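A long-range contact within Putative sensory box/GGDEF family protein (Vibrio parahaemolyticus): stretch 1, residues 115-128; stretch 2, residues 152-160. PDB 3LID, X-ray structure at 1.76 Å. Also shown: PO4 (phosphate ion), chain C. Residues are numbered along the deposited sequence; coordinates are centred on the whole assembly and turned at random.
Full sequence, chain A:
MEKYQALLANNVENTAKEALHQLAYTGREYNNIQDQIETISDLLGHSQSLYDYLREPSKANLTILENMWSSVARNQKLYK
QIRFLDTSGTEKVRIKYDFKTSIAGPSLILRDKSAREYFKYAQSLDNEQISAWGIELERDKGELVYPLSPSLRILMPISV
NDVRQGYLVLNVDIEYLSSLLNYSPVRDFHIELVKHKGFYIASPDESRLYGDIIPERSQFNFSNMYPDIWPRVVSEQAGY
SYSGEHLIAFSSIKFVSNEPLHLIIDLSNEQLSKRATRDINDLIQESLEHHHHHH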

ATOM      1  N   ALA A 115      -0.795  20.199  -9.785  1.00 17.10           N
ATOM      2  CA  ALA A 115       0.672  20.292  -9.646  1.00 18.61           C
ATOM      3  C   ALA A 115       1.312  18.952  -9.242  1.00 19.27           C
ATOM      4  O   ALA A 115       2.539  18.788  -9.352  1.00 19.54           O
ATOM      5  N   ARG A 116       0.493  17.967  -8.868  1.00 15.46           N
ATOM      6  CA  ARG A 116       1.043  16.712  -8.391  1.00 17.08           C
ATOM      7  C   ARG A 116       1.555  15.860  -9.522  1.00 16.54           C
ATOM      8  O   ARG A 116       0.928  15.747 -10.574  1.00 15.80           O
ATOM      9  N   GLU A 117       2.703  15.208  -9.281  1.00 16.77           N
ATOM     10  CA  GLU A 117       3.215  14.346 -10.348  1.00 17.69           C
ATOM     11  C   GLU A 117       2.303  13.179 -10.699  1.00 17.80           C
ATOM     12  O   GLU A 117       2.280  12.726 -11.840  1.00 19.01           O
ATOM     13  N   TYR A 118       1.506  12.705  -9.736  1.00 17.25           N
ATOM     14  CA  TYR A 118       0.681  11.554 -10.030  1.00 16.33           C
ATOM     15  C   TYR A 118      -0.394  11.993 -10.984  1.00 15.05           C
ATOM     16  O   TYR A 118      -0.860  11.198 -11.806  1.00 15.60           O
ATOM     17  N   PHE A 119      -0.777  13.281 -10.901  1.00 15.22           N
ATOM     18  CA  PHE A 119      -1.778  13.804 -11.809  1.00 14.80           C
ATOM     19  C   PHE A 119      -1.219  13.971 -13.208  1.00 15.30           C
ATOM     20  O   PHE A 119      -1.856  13.566 -14.191  1.00 15.38           O
ATOM     21  N   LYS A 120      -0.028  14.529 -13.318  1.00 16.28           N
ATOM     22  CA  LYS A 120       0.568  14.639 -14.641  1.00 18.38           C
ATOM     23  C   LYS A 120       0.765  13.261 -15.272  1.00 17.40           C
ATOM     24  O   LYS A 120       0.617  13.101 -16.488  1.00 18.61           O
ATOM     25  N   TYR A 121       1.125  12.260 -14.459  1.00 16.99           N
ATOM     26  CA  TYR A 121       1.210  10.861 -14.970  1.00 18.29           C
ATOM     27  C   TYR A 121      -0.172  10.366 -15.465  1.00 16.92           C
ATOM     28  O   TYR A 121      -0.334   9.848 -16.583  1.00 16.87           O
ATOM     29  N   ALA A 122      -1.202  10.601 -14.649  1.00 16.35           N
ATOM     30  CA  ALA A 122      -2.560  10.131 -15.058  1.00 16.44           C
ATOM     31  C   ALA A 122      -2.932  10.778 -16.422  1.00 16.66           C
ATOM     32  O   ALA A 122      -3.591  10.150 -17.224  1.00 17.70           O
ATOM     33  N   GLN A 123      -2.544  12.016 -16.637  1.00 16.35           N
ATOM     34  CA  GLN A 123      -2.923  12.697 -17.883  1.00 18.61           C
ATOM     35  C   GLN A 123      -2.305  12.006 -19.073  1.00 20.94           C
ATOM     36  O   GLN A 123      -2.871  12.015 -20.156  1.00 19.82           O
ATOM     37  N   SER A 124      -1.078  11.490 -18.885  1.00 20.96           N
ATOM     38  CA  SER A 124      -0.384  10.715 -19.917  1.00 21.00           C
ATOM     39  C   SER A 124      -0.997   9.375 -20.315  1.00 21.67           C
ATOM     40  O   SER A 124      -0.683   8.815 -21.388  1.00 21.51           O
ATOM     41  N   LEU A 125      -1.920   8.841 -19.519  1.00 19.75           N
ATOM     42  CA  LEU A 125      -2.580   7.574 -19.784  1.00 19.94           C
ATOM     43  C   LEU A 125      -3.602   7.704 -20.915  1.00 20.74           C
ATOM     44  O   LEU A 125      -4.060   8.815 -21.218  1.00 20.70           O
ATOM     45  N   ASP A 126      -3.941   6.588 -21.517  1.00 20.45           N
ATOM     46  CA  ASP A 126      -5.033   6.578 -22.508  1.00 21.82           C
ATOM     47  C   ASP A 126      -6.384   6.574 -21.827  1.00 21.28           C
ATOM     48  O   ASP A 126      -6.494   6.215 -20.676  1.00 20.12           O
ATOM     49  N   ASN A 127      -7.443   6.929 -22.565  1.00 20.70           N
ATOM     50  CA  ASN A 127      -8.797   6.789 -22.008  1.00 20.87           C
ATOM     51  C   ASN A 127      -9.063   5.355 -21.599  1.00 21.16           C
ATOM     52  O   ASN A 127      -8.784   4.459 -22.369  1.00 21.40           O
ATOM     53  N   GLU A 128      -9.535   5.154 -20.365  1.00 20.50           N
ATOM     54  CA  GLU A 128     -10.016   3.916 -19.807  1.00 21.01           C
ATOM     55  C   GLU A 128      -8.838   3.006 -19.451  1.00 21.82           C
ATOM     56  O   GLU A 128      -9.036   1.887 -19.041  1.00 21.67           O
ATOM     57  N   LEU A 152      -0.972   4.079  -2.454  1.00 13.85           N
ATOM     58  CA  LEU A 152      -0.687   3.605  -3.792  1.00 13.43           C
ATOM     59  C   LEU A 152      -1.914   4.011  -4.635  1.00 13.82           C
ATOM     60  O   LEU A 152      -3.036   3.570  -4.393  1.00 15.05           O
ATOM     61  N   ARG A 153      -1.713   4.962  -5.523  1.00 13.34           N
ATOM     62  CA  ARG A 153      -2.900   5.591  -6.181  1.00 14.14           C
ATOM     63  C   ARG A 153      -3.153   4.843  -7.492  1.00 14.77           C
ATOM     64  O   ARG A 153      -2.296   4.775  -8.369  1.00 15.14           O
ATOM     65  N   ILE A 154      -4.365   4.327  -7.648  1.00 14.76           N
ATOM     66  CA  ILE A 154      -4.790   3.713  -8.938  1.00 13.89           C
ATOM     67  C   ILE A 154      -5.408   4.887  -9.776  1.00 13.47           C
ATOM     68  O   ILE A 154      -6.163   5.701  -9.187  1.00 13.91           O
ATOM     69  N   LEU A 155      -5.049   4.962 -11.043  1.00 14.68           N
ATOM     70  CA  LEU A 155      -5.388   6.100 -11.906  1.00 13.65           C
ATOM     71  C   LEU A 155      -6.039   5.588 -13.158  1.00 16.19           C
ATOM     72  O   LEU A 155      -5.572   4.641 -13.731  1.00 15.89           O
ATOM     73  N   MET A 156      -7.169   6.217 -13.567  1.00 15.42           N
ATOM     74  CA  MET A 156      -7.868   5.762 -14.781  1.00 15.78           C
ATOM     75  C   MET A 156      -8.576   6.988 -15.377  1.00 15.88           C
ATOM     76  O   MET A 156      -9.580   7.463 -14.799  1.00 16.43           O
ATOM     77  N   PRO A 157      -8.137   7.421 -16.562  1.00 17.46           N
ATOM     78  CA  PRO A 157      -8.913   8.524 -17.238  1.00 15.87           C
ATOM     79  C   PRO A 157     -10.254   7.930 -17.709  1.00 16.20           C
ATOM     80  O   PRO A 157     -10.316   6.752 -18.142  1.00 16.45           O
ATOM     81  N   ILE A 158     -11.347   8.719 -17.589  1.00 15.19           N
ATOM     82  CA  ILE A 158     -12.669   8.234 -17.851  1.00 15.93           C
ATOM     83  C   ILE A 158     -13.213   9.148 -19.007  1.00 17.32           C
ATOM     84  O   ILE A 158     -13.108  10.352 -18.919  1.00 18.46           O
ATOM     85  N   SER A 159     -13.750   8.495 -20.029  1.00 18.36           N
ATOM     86  CA  SER A 159     -14.264   9.249 -21.198  1.00 18.07           C
ATOM     87  C   SER A 159     -15.744   8.920 -21.447  1.00 18.25           C
ATOM     88  O   SER A 159     -16.299   7.883 -21.005  1.00 18.14           O
ATOM     89  N   VAL A 160     -16.412   9.818 -22.184  1.00 17.99           N
ATOM     90  CA  VAL A 160     -17.848   9.634 -22.574  1.00 18.44           C
ATOM     91  C   VAL A 160     -17.832  10.006 -24.066  1.00 18.62           C
ATOM     92  O   VAL A 160     -17.362  11.123 -24.398  1.00 18.04           O
TER

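A short helix and the loop that follows it pack obliquely on one strand in a contact with three parts: a phosphate held by two arginines and a tyrosine at one end, an apolar middle built around Leu155, and a glutamate hydrogen-bonded to the strand at the other end. Helix 117-124 crosses strand 152-160 at 46°, with the axes 8.0 Å apart at their closest, and the two stretches together bury 682 Å². The backbones draw nearer along the contact, from 7.9 Å between the CA atoms of Tyr118 and Arg153 to 5.1 Å between those of Asn127 and Pro157. On the strand, Arg153, Leu155, Pro157 and Ser159 point their CA-to-CB bonds toward stretch 1, following the alternation of an extended chain; Met156 and Ile158 point away.

At the phosphate end, Arg153 (m, t, t, chi4 82°) sets its CD over one face of the Tyr118 ring (chi1 p), a CH-pi contact with Arg153 CD 3.6 Å from the ring centroid. Arg116, at the N-cap position with chi1 to chi3 all m, brings its NH2 within 3.5 Å of Arg153 NH2. These like charges lie close together, and the phosphate, probably from the crystallisation liquor, accepts hydrogen bonds from both groups. Arg116 NH1 donates to PO4 O4 at 2.8 Å, Arg153 NH2 to the same O4 at 2.9 Å, and Arg153 NE to PO4 O3 at 2.6 Å. Tyr118 OH donates to PO4 O2 at 2.7 Å, so the ring that supports Arg153 also binds the ion through its hydroxyl.

In the middle, Leu155 (m, t) fits against several residues of stretch 1. Its CD2 lies 4.1 Å from Tyr118 CD1, while its CD1 lies 4.1 Å from Ala122 CB and meets the edge of the Tyr121 ring, 3.6 Å from Tyr121 CD2. Tyr121 (chi1 t) starts sideways, but its end comes nearer to the strand. Beyond the helix, Leu125 (m, t) points toward the strand and continues the apolar surface: its CD1 is 4.0 Å from Leu155 CB, and its CB is 3.7 Å from Pro157 CG. The Pro157 ring, with its C-gamma exo pucker, also lies against loop backbone, its CG 3.3 Å from Asp126 O.

At the far end, Glu128 has its CA-to-CB bond pointing away, yet its side chain (chi1 -93°, between wells; chi2 p) turns back to the strand. Both carboxylate oxygens are used: Ser159 N donates to Glu128 OE1 at 2.8 Å, and Ser159 OG (chi1 p) to Glu128 OE2 at 2.6 Å. The backbone adds a third bond, Glu128 N to Pro157 O at 2.8 Å, so Glu128 is tied to the strand through both main chain and side chain. Asn127 (chi1 m) sits alongside, its ND2 3.6 Å from Ser159 CB, and the extended Met156 side chain (t, t, t) brings its CE to 4.1 Å from Glu128 CG.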

ATOM      1  CB  ALA A 115       1.045  21.326  -8.621  1.00 19.11           C
ATOM      2  CB  ARG A 116      -0.033  15.930  -7.678  1.00 16.95           C
ATOM      3  CG  ARG A 116      -0.379  16.606  -6.270  1.00 16.53           C
ATOM      4  CD  ARG A 116       0.791  16.625  -5.282  1.00 19.21           C
ATOM      5  NE  ARG A 116       1.109  15.236  -4.787  1.00 17.15           N
ATOM      6  CZ  ARG A 116       0.397  14.595  -3.848  1.00 17.80           C
ATOM      7  NH1 ARG A 116      -0.712  15.163  -3.275  1.00 15.37           N
ATOM      8  NH2 ARG A 116       0.775  13.314  -3.488  1.00 17.81           N
ATOM      9  CB  GLU A 117       4.628  13.872  -9.948  1.00 20.17           C
ATOM     10  CG  GLU A 117       5.628  15.073  -9.883  1.00 22.12           C
ATOM     11  CD  GLU A 117       5.905  15.742 -11.273  1.00 34.09           C
ATOM     12  OE1 GLU A 117       5.587  15.159 -12.336  1.00 32.96           O
ATOM     13  OE2 GLU A 117       6.377  16.911 -11.316  1.00 35.74           O
ATOM     14  CB  TYR A 118       0.095  10.898  -8.742  1.00 15.55           C
ATOM     15  CG  TYR A 118      -1.022  11.641  -8.014  1.00 14.17           C
ATOM     16  CD1 TYR A 118      -2.326  11.728  -8.556  1.00 16.68           C
ATOM     17  CD2 TYR A 118      -0.776  12.247  -6.775  1.00 14.02           C
ATOM     18  CE1 TYR A 118      -3.336  12.386  -7.852  1.00 13.82           C
ATOM     19  CE2 TYR A 118      -1.790  12.898  -6.057  1.00 13.99           C
ATOM     20  CZ  TYR A 118      -3.058  12.995  -6.641  1.00 12.13           C
ATOM     21  OH  TYR A 118      -4.043  13.592  -5.906  1.00 15.28           O
ATOM     22  CB  PHE A 119      -2.376  15.138 -11.335  1.00 14.44           C
ATOM     23  CG  PHE A 119      -3.326  15.687 -12.343  1.00 16.93           C
ATOM     24  CD1 PHE A 119      -4.562  15.088 -12.542  1.00 18.42           C
ATOM     25  CD2 PHE A 119      -2.937  16.760 -13.139  1.00 20.35           C
ATOM     26  CE1 PHE A 119      -5.435  15.616 -13.500  1.00 18.60           C
ATOM     27  CE2 PHE A 119      -3.823  17.279 -14.114  1.00 20.79           C
ATOM     28  CZ  PHE A 119      -5.023  16.704 -14.269  1.00 20.99           C
ATOM     29  CB  LYS A 120       1.913  15.345 -14.474  1.00 17.77           C
ATOM     30  CG  LYS A 120       1.692  16.822 -13.962  1.00 20.97           C
ATOM     31  CD  LYS A 120       3.014  17.583 -13.758  1.00 25.48           C
ATOM     32  CE  LYS A 120       2.673  18.946 -13.187  1.00 34.50           C
ATOM     33  NZ  LYS A 120       3.935  19.650 -12.851  1.00 43.93           N
ATOM     34  CB  TYR A 121       1.790   9.950 -13.877  1.00 17.07           C
ATOM     35  CG  TYR A 121       1.806   8.503 -14.369  1.00 18.85           C
ATOM     36  CD1 TYR A 121       2.631   8.144 -15.428  1.00 19.19           C
ATOM     37  CD2 TYR A 121       0.989   7.544 -13.800  1.00 18.22           C
ATOM     38  CE1 TYR A 121       2.654   6.807 -15.907  1.00 19.77           C
ATOM     39  CE2 TYR A 121       0.977   6.222 -14.285  1.00 18.75           C
ATOM     40  CZ  TYR A 121       1.812   5.865 -15.310  1.00 19.90           C
ATOM     41  OH  TYR A 121       1.746   4.559 -15.761  1.00 20.47           O
ATOM     42  CB  ALA A 122      -3.590  10.585 -13.985  1.00 16.75           C
ATOM     43  CB  GLN A 123      -2.376  14.121 -17.875  1.00 17.50           C
ATOM     44  CG  GLN A 123      -3.057  15.049 -16.893  1.00 20.28           C
ATOM     45  CD  GLN A 123      -2.591  16.498 -17.037  1.00 28.05           C
ATOM     46  OE1 GLN A 123      -1.481  16.844 -16.613  1.00 27.41           O
ATOM     47  NE2 GLN A 123      -3.439  17.339 -17.616  1.00 24.77           N
ATOM     48  CB  SER A 124       1.086  10.508 -19.491  1.00 19.96           C
ATOM     49  OG  SER A 124       1.251   9.337 -18.725  1.00 21.90           O
ATOM     50  CB  LEU A 125      -3.240   7.007 -18.537  1.00 17.36           C
ATOM     51  CG  LEU A 125      -2.278   6.820 -17.330  1.00 17.43           C
ATOM     52  CD1 LEU A 125      -3.210   6.384 -16.106  1.00 16.07           C
ATOM     53  CD2 LEU A 125      -1.241   5.691 -17.641  1.00 18.78           C
ATOM     54  CB  ASP A 126      -4.945   5.331 -23.388  1.00 21.94           C
ATOM     55  CG  ASP A 126      -3.712   5.348 -24.283  1.00 28.15           C
ATOM     56  OD1 ASP A 126      -3.175   6.407 -24.617  1.00 30.66           O
ATOM     57  OD2 ASP A 126      -3.278   4.263 -24.648  1.00 35.85           O
ATOM     58  CB  ASN A 127      -9.899   7.239 -23.011  1.00 20.89           C
ATOM     59  CG  ASN A 127      -9.851   8.739 -23.324  1.00 23.84           C
ATOM     60  OD1 ASN A 127      -9.347   9.520 -22.541  1.00 22.23           O
ATOM     61  ND2 ASN A 127     -10.494   9.148 -24.452  1.00 20.77           N
ATOM     62  CB  GLU A 128     -11.041   3.236 -20.729  1.00 22.81           C
ATOM     63  CG  GLU A 128     -12.483   3.618 -20.404  1.00 23.25           C
ATOM     64  CD  GLU A 128     -12.837   5.073 -20.688  1.00 25.03           C
ATOM     65  OE1 GLU A 128     -13.515   5.689 -19.860  1.00 23.43           O
ATOM     66  OE2 GLU A 128     -12.412   5.567 -21.741  1.00 25.60           O
ATOM     67  CB  LEU A 152      -0.492   2.080  -3.717  1.00 13.65           C
ATOM     68  CG  LEU A 152       0.205   1.513  -4.978  1.00 18.11           C
ATOM     69  CD1 LEU A 152       0.755   0.013  -4.680  1.00 18.86           C
ATOM     70  CD2 LEU A 152      -0.710   1.562  -6.159  1.00 19.31           C
ATOM     71  CB  ARG A 153      -2.568   7.079  -6.499  1.00 13.28           C
ATOM     72  CG  ARG A 153      -2.572   7.896  -5.169  1.00 12.29           C
ATOM     73  CD  ARG A 153      -1.858   9.269  -5.392  1.00 13.20           C
ATOM     74  NE  ARG A 153      -1.729   9.981  -4.140  1.00 14.24           N
ATOM     75  CZ  ARG A 153      -0.764   9.747  -3.262  1.00 16.38           C
ATOM     76  NH1 ARG A 153       0.157   8.761  -3.505  1.00 15.25           N
ATOM     77  NH2 ARG A 153      -0.734  10.455  -2.134  1.00 16.06           N
ATOM     78  CB  ILE A 154      -5.872   2.700  -8.691  1.00 13.34           C
ATOM     79  CG1 ILE A 154      -5.450   1.739  -7.528  1.00 16.04           C
ATOM     80  CG2 ILE A 154      -6.165   1.969  -9.998  1.00 16.44           C
ATOM     81  CD1 ILE A 154      -4.121   0.978  -7.811  1.00 16.88           C
ATOM     82  CB  LEU A 155      -4.096   6.778 -12.270  1.00 14.50           C
ATOM     83  CG  LEU A 155      -3.242   7.191 -11.069  1.00 14.03           C
ATOM     84  CD1 LEU A 155      -1.884   7.684 -11.616  1.00 13.29           C
ATOM     85  CD2 LEU A 155      -3.962   8.436 -10.310  1.00 14.71           C
ATOM     86  CB  MET A 156      -8.868   4.651 -14.375  1.00 17.13           C
ATOM     87  CG  MET A 156      -9.677   4.061 -15.540  1.00 19.42           C
ATOM     88  SD  MET A 156     -10.891   2.963 -14.910  1.00 24.74           S
ATOM     89  CE  MET A 156     -11.571   2.678 -16.508  1.00 24.93           C
ATOM     90  CB  PRO A 157      -8.063   8.904 -18.445  1.00 17.41           C
ATOM     91  CG  PRO A 157      -6.638   8.278 -18.076  1.00 16.64           C
ATOM     92  CD  PRO A 157      -6.935   7.027 -17.317  1.00 17.12           C
ATOM     93  CB  ILE A 158     -13.635   8.409 -16.647  1.00 16.51           C
ATOM     94  CG1 ILE A 158     -13.093   7.605 -15.409  1.00 15.82           C
ATOM     95  CG2 ILE A 158     -15.064   7.831 -17.097  1.00 15.81           C
ATOM     96  CD1 ILE A 158     -12.874   6.104 -15.713  1.00 14.04           C
ATOM     97  CB  SER A 159     -13.427   8.973 -22.440  1.00 18.29           C
ATOM     98  OG  SER A 159     -13.515   7.598 -22.831  1.00 21.36           O
ATOM     99  CB  VAL A 160     -18.781  10.582 -21.833  1.00 20.37           C
ATOM    100  CG1 VAL A 160     -20.192  10.547 -22.449  1.00 22.88           C
ATOM    101  CG2 VAL A 160     -18.878  10.204 -20.352  1.00 20.54           C
TER
HETATM  102  P   PO4 C 321      -3.371  12.847  -2.334  1.00 15.25           P
HETATM  103  O1  PO4 C 321      -4.314  12.896  -1.117  1.00 15.66           O
HETATM  104  O2  PO4 C 321      -3.874  13.998  -3.217  1.00 14.86           O
HETATM  105  O3  PO4 C 321      -3.491  11.560  -3.097  1.00 15.83           O
HETATM  106  O4  PO4 C 321      -1.931  13.105  -1.904  1.00 15.42           O